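Local coordinates for putative exported protein (Bordetella pertussis, PDB 2DVZ), which probably serves as a periplasmic solute receptor of the Bug family that captures glutamate for uptake into the cell, at residues 27-32 against 54-59; 146-151 against 170-175. All blocks are in the same frame, centred on the assembly; numbering follows the deposited sequence.

Contact 1: residues 27-32 against 54-59; sequences FAPGGS and VENKGG. With GLU (glutamic acid), chain G.
The carboxamide of N56 reaches across to the backbone of F27, where ND2 donates to the carbonyl O at 3.1 Å. The bond is nearly straight (167° at the hydrogen), and O lies close to the plane of the amide. CG of N56 stands anti to its own carbonyl carbon, beside the backbone N (chi1 -68°), which directs the amide toward the 27-32 loop. ND2 has a second partner in D34 OD1, while N56 OD1 accepts from R38 NH2; with both ends held, the flip of the amide is settled. P29 lies against the same group, ring atom CG 3.9 Å from CG of N56. Farther along, the chains come together without side chains between them: CA of G58 sits 3.8 Å from CA of F27, and a CB on G58 would collide with N of A28. The F27 side chain leaves in the other direction, and one face of its ring lies under the bound glutamate, whose CG is 3.7 Å above the plane, over the ring centre. A28 to G31 form a type II turn, and G31, the N-cap of helix 32-48, passes so near ligand OE2 that a CB there would clash. This loop between a strand and a helix N-terminus, through F27, G31 and S32, lines the glutamate pocket of a periplasmic binding protein.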
loop_
_atom_site.group_PDB
_atom_site.type_symbol
_atom_site.label_atom_id
_atom_site.label_comp_id
_atom_site.label_asym_id
_atom_site.label_seq_id
_atom_site.Cartn_x
_atom_site.Cartn_y
_atom_site.Cartn_z
ATOM N N PHE A 27 7.201 6.333 1.716
ATOM C CA PHE A 27 7.143 6.327 0.259
ATOM C C PHE A 27 7.110 7.748 -0.266
ATOM O O PHE A 27 6.761 8.673 0.447
ATOM C CB PHE A 27 5.919 5.545 -0.232
ATOM C CG PHE A 27 6.074 4.084 -0.100
ATOM C CD1 PHE A 27 6.869 3.370 -1.019
ATOM C CD2 PHE A 27 5.484 3.400 0.962
ATOM C CE1 PHE A 27 7.063 2.012 -0.894
ATOM C CE2 PHE A 27 5.667 2.013 1.091
ATOM C CZ PHE A 27 6.461 1.319 0.156
ATOM N N ALA A 28 7.451 7.899 -1.537
ATOM C CA ALA A 28 7.429 9.187 -2.239
ATOM C C ALA A 28 6.023 9.808 -2.235
ATOM O O ALA A 28 5.027 9.099 -2.053
ATOM C CB ALA A 28 7.913 8.976 -3.690
ATOM N N PRO A 29 5.938 11.130 -2.427
ATOM C CA PRO A 29 4.659 11.798 -2.569
ATOM C C PRO A 29 3.801 11.230 -3.703
ATOM O O PRO A 29 4.320 10.834 -4.777
ATOM C CB PRO A 29 5.057 13.267 -2.875
ATOM C CG PRO A 29 6.368 13.408 -2.276
ATOM C CD PRO A 29 7.057 12.094 -2.495
ATOM N N GLY A 30 2.498 11.158 -3.441
ATOM C CA GLY A 30 1.553 10.903 -4.497
ATOM C C GLY A 30 1.326 9.435 -4.735
ATOM O O GLY A 30 0.749 9.062 -5.755
ATOM N N GLY A 31 1.802 8.582 -3.828
ATOM C CA GLY A 31 1.385 7.176 -3.827
ATOM C C GLY A 31 0.183 7.061 -2.906
ATOM O O GLY A 31 -0.275 8.071 -2.364
ATOM N N SER A 32 -0.332 5.849 -2.713
ATOM C CA SER A 32 -1.489 5.659 -1.863
ATOM C C SER A 32 -1.177 5.929 -0.375
ATOM O O SER A 32 -2.029 6.462 0.341
ATOM C CB SER A 32 -2.061 4.230 -2.043
ATOM O OG SER A 32 -2.371 3.975 -3.411
ATOM N N VAL A 54 3.283 15.541 7.808
ATOM C CA VAL A 54 3.734 14.416 6.988
ATOM C C VAL A 54 5.140 14.674 6.450
ATOM O O VAL A 54 5.453 15.762 5.936
ATOM C CB VAL A 54 2.727 14.125 5.827
ATOM C CG1 VAL A 54 3.261 13.098 4.839
ATOM C CG2 VAL A 54 1.365 13.664 6.372
ATOM N N GLU A 55 5.975 13.650 6.592
ATOM C CA GLU A 55 7.332 13.628 6.088
ATOM C C GLU A 55 7.403 12.461 5.137
ATOM O O GLU A 55 7.139 11.327 5.530
ATOM C CB GLU A 55 8.320 13.352 7.239
ATOM C CG GLU A 55 8.788 14.584 7.938
ATOM C CD GLU A 55 9.539 14.290 9.246
ATOM O OE1 GLU A 55 10.266 13.273 9.350
ATOM O OE2 GLU A 55 9.418 15.118 10.158
ATOM N N ASN A 56 7.777 12.713 3.895
ATOM C CA ASN A 56 7.934 11.620 2.972
ATOM C C ASN A 56 9.384 11.175 2.992
ATOM O O ASN A 56 10.287 11.978 2.741
ATOM C CB ASN A 56 7.472 12.029 1.566
ATOM C CG ASN A 56 5.947 12.258 1.479
ATOM O OD1 ASN A 56 5.447 13.388 1.643
ATOM N ND2 ASN A 56 5.216 11.195 1.208
ATOM N N LYS A 57 9.597 9.901 3.318
ATOM C CA LYS A 57 10.917 9.285 3.332
ATOM C C LYS A 57 10.942 8.013 2.481
ATOM O O LYS A 57 11.003 6.903 2.999
ATOM C CB LYS A 57 11.375 8.962 4.767
ATOM C CG LYS A 57 11.331 10.123 5.769
ATOM C CD LYS A 57 12.467 11.101 5.522
ATOM C CE LYS A 57 12.184 12.474 6.183
ATOM N NZ LYS A 57 11.897 12.350 7.676
ATOM N N GLY A 58 10.912 8.168 1.166
ATOM C CA GLY A 58 10.876 6.997 0.323
ATOM C C GLY A 58 12.237 6.408 0.066
ATOM O O GLY A 58 13.255 6.996 0.438
ATOM N N GLY A 59 12.265 5.263 -0.606
ATOM C CA GLY A 59 13.516 4.588 -0.877
ATOM C C GLY A 59 13.506 3.184 -0.330
ATOM O O GLY A 59 13.053 2.944 0.809
HETATM N N GLU G . 3.608 -0.178 -2.204
HETATM C CA GLU G . 3.213 0.556 -0.986
HETATM C C GLU G . 2.327 -0.281 -0.078
HETATM O O GLU G . 1.157 -0.001 0.202
HETATM C CB GLU G . 2.613 1.913 -1.340
HETATM C CG GLU G . 3.429 2.644 -2.422
HETATM C CD GLU G . 3.372 4.140 -2.327
HETATM O OE1 GLU G . 2.705 4.622 -1.387
HETATM O OE2 GLU G . 4.019 4.852 -3.176
HETATM O OXT GLU G . 2.827 -1.281 0.463
#

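Contact 2: residues 146-151 against 170-175; sequences YGSSGT and IVHVPY. With GLU (glutamic acid), chain G.
The Y146 ring lies under the backbone of H172, whose CA sits over one face, 3.9 Å from the ring centroid, in a CH-pi contact; at its edge, in the ring plane, is the carbonyl O of I170. The imidazole of H172 crosses the phenol at an oblique 36°. N of P174 lies over one face of the imidazole, and CB of S148 at its edge; H156 of helix 154-166 stacks on this ring too. S148 O meets the edge of the Y175 ring in plane, and CE2 of that ring is 3.8 Å from CA of G147, where a CB would clash.

H172 extends with CG anti to the backbone N (chi1 176°), which brings NE2 to OG of S148. S148 OG sits between its own backbone N and carbonyl carbon (chi1 78°), where it also accepts from N of G150, closing an ST turn. On the other side of the imidazole, a water bound to T151 OG1 receives a weak bond from ND1. Between the strands, V173 N to Y146 O is the shortest backbone bond at 2.7 Å; with Y146 N to V171 O and S148 N to V173 O it pairs Y146 with H172 and G147 with V173 in parallel, within the beta-alpha-beta unit built on helix 154-166. Y175 N adds a bent bond to S148 O at the end. The Y146 hydroxyl bonds to E160 and that of Y175 to D184.

Just past S148, the chain presents S149 OG to the amino group of glutamate, which donates to it at 2.6 Å. S148 OG thus holds both NE2 of H172, with the donor between them undecided, and N of G150, tying the imidazole to the turn that carries a ligand-binding serine.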
loop_
_atom_site.group_PDB
_atom_site.type_symbol
_atom_site.label_atom_id
_atom_site.label_comp_id
_atom_site.label_asym_id
_atom_site.label_seq_id
_atom_site.Cartn_x
_atom_site.Cartn_y
_atom_site.Cartn_z
ATOM N N TYR A 146 6.673 -3.620 -16.272
ATOM C CA TYR A 146 5.735 -3.142 -15.289
ATOM C C TYR A 146 6.500 -2.398 -14.229
ATOM O O TYR A 146 7.655 -2.734 -13.939
ATOM C CB TYR A 146 4.941 -4.305 -14.676
ATOM C CG TYR A 146 5.640 -5.180 -13.629
ATOM C CD1 TYR A 146 5.561 -4.876 -12.244
ATOM C CD2 TYR A 146 6.316 -6.348 -14.008
ATOM C CE1 TYR A 146 6.167 -5.708 -11.276
ATOM C CE2 TYR A 146 6.921 -7.182 -13.054
ATOM C CZ TYR A 146 6.829 -6.866 -11.688
ATOM O OH TYR A 146 7.419 -7.725 -10.761
ATOM N N GLY A 147 5.837 -1.403 -13.661
ATOM C CA GLY A 147 6.356 -0.610 -12.590
ATOM C C GLY A 147 5.787 -1.059 -11.266
ATOM O O GLY A 147 4.674 -1.598 -11.189
ATOM N N SER A 148 6.609 -0.860 -10.230
ATOM C CA SER A 148 6.260 -1.078 -8.845
ATOM C C SER A 148 6.714 0.130 -7.991
ATOM O O SER A 148 7.345 1.097 -8.476
ATOM C CB SER A 148 6.915 -2.367 -8.347
ATOM O OG SER A 148 8.298 -2.156 -8.050
ATOM N N SER A 149 6.380 0.061 -6.707
ATOM C CA SER A 149 6.765 1.082 -5.725
ATOM C C SER A 149 8.087 0.752 -5.041
ATOM O O SER A 149 8.457 1.447 -4.117
ATOM C CB SER A 149 5.693 1.180 -4.640
ATOM O OG SER A 149 5.617 -0.063 -3.921
ATOM N N GLY A 150 8.748 -0.338 -5.440
ATOM C CA GLY A 150 10.069 -0.691 -4.927
ATOM C C GLY A 150 10.364 -2.175 -4.876
ATOM O O GLY A 150 9.454 -3.015 -4.709
ATOM N N THR A 151 11.657 -2.500 -4.955
ATOM C CA THR A 151 12.113 -3.880 -5.041
ATOM C C THR A 151 11.653 -4.824 -3.934
ATOM O O THR A 151 11.437 -6.027 -4.199
ATOM C CB THR A 151 13.642 -3.959 -5.175
ATOM O OG1 THR A 151 14.005 -3.336 -6.416
ATOM C CG2 THR A 151 14.136 -5.432 -5.141
ATOM N N ILE A 170 7.192 -10.677 -17.613
ATOM C CA ILE A 170 7.081 -9.237 -17.754
ATOM C C ILE A 170 8.150 -8.705 -16.857
ATOM O O ILE A 170 8.492 -9.352 -15.847
ATOM C CB ILE A 170 5.618 -8.667 -17.448
ATOM C CG1 ILE A 170 4.977 -9.300 -16.209
ATOM C CG2 ILE A 170 4.667 -9.088 -18.536
ATOM C CD1 ILE A 170 3.401 -9.040 -16.075
ATOM N N VAL A 171 8.717 -7.568 -17.250
ATOM C CA VAL A 171 9.940 -7.075 -16.637
ATOM C C VAL A 171 9.676 -6.006 -15.594
ATOM O O VAL A 171 9.078 -4.969 -15.880
ATOM C CB VAL A 171 10.991 -6.570 -17.693
ATOM C CG1 VAL A 171 12.248 -6.042 -16.981
ATOM C CG2 VAL A 171 11.365 -7.702 -18.651
ATOM N N HIS A 172 10.176 -6.257 -14.394
ATOM C CA HIS A 172 10.011 -5.370 -13.267
ATOM C C HIS A 172 10.850 -4.120 -13.376
ATOM O O HIS A 172 12.034 -4.190 -13.602
ATOM C CB HIS A 172 10.346 -6.097 -11.968
ATOM C CG HIS A 172 10.281 -5.218 -10.763
ATOM N ND1 HIS A 172 11.287 -5.178 -9.819
ATOM C CD2 HIS A 172 9.337 -4.335 -10.349
ATOM C CE1 HIS A 172 10.960 -4.318 -8.865
ATOM N NE2 HIS A 172 9.781 -3.793 -9.161
ATOM N N VAL A 173 10.213 -2.968 -13.236
ATOM C CA VAL A 173 10.928 -1.724 -13.103
ATOM C C VAL A 173 10.474 -1.067 -11.797
ATOM O O VAL A 173 9.328 -0.561 -11.717
ATOM C CB VAL A 173 10.688 -0.733 -14.273
ATOM C CG1 VAL A 173 11.538 0.541 -14.054
ATOM C CG2 VAL A 173 10.974 -1.395 -15.661
ATOM N N PRO A 174 11.366 -1.064 -10.785
ATOM C CA PRO A 174 11.043 -0.419 -9.490
ATOM C C PRO A 174 11.075 1.104 -9.557
ATOM O O PRO A 174 11.860 1.658 -10.289
ATOM C CB PRO A 174 12.164 -0.889 -8.555
ATOM C CG PRO A 174 13.371 -1.252 -9.516
ATOM C CD PRO A 174 12.718 -1.691 -10.830
ATOM N N TYR A 175 10.254 1.757 -8.744
ATOM C CA TYR A 175 10.301 3.191 -8.580
ATOM C C TYR A 175 10.415 3.474 -7.098
ATOM O O TYR A 175 10.263 2.565 -6.277
ATOM C CB TYR A 175 9.034 3.866 -9.188
ATOM C CG TYR A 175 8.993 3.758 -10.703
ATOM C CD1 TYR A 175 9.391 4.830 -11.507
ATOM C CD2 TYR A 175 8.597 2.551 -11.342
ATOM C CE1 TYR A 175 9.391 4.731 -12.901
ATOM C CE2 TYR A 175 8.587 2.443 -12.734
ATOM C CZ TYR A 175 8.977 3.542 -13.511
ATOM O OH TYR A 175 8.958 3.445 -14.906
HETATM N N GLU G . 3.608 -0.178 -2.204
HETATM C CA GLU G . 3.213 0.556 -0.986
HETATM C C GLU G . 2.327 -0.281 -0.078
HETATM O O GLU G . 1.157 -0.001 0.202
HETATM C CB GLU G . 2.613 1.913 -1.340
HETATM C CG GLU G . 3.429 2.644 -2.422
HETATM C CD GLU G . 3.372 4.140 -2.327
HETATM O OE1 GLU G . 2.705 4.622 -1.387
HETATM O OE2 GLU G . 4.019 4.852 -3.176
HETATM O OXT GLU G . 2.827 -1.281 0.463
HETATM O O HOH W 1 14.058 -5.046 -8.758
#

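Contacts 1 and 2 border the same glutamate: F27 and G31 pack against its side chain, while S149 OG accepts a bond from its amino group. Their centres are 16 Å apart, yet they meet directly where CE1 of F27 packs 3.6 Å from the carbonyl O of S149. At this point the loops after strands 21-25 and 145-148 come together beside the ligand, consistent with a ligand-bound, closed receptor. Both contacts reach the same mixed sheet, contact 1 through strand 52-56 and the loop after strand 21-25, contact 2 through strands 145-148 and 171-174. Contact 2 follows contact 1 along the chain. T33, S85 and S178 add further hydrogen bonds to the ligand.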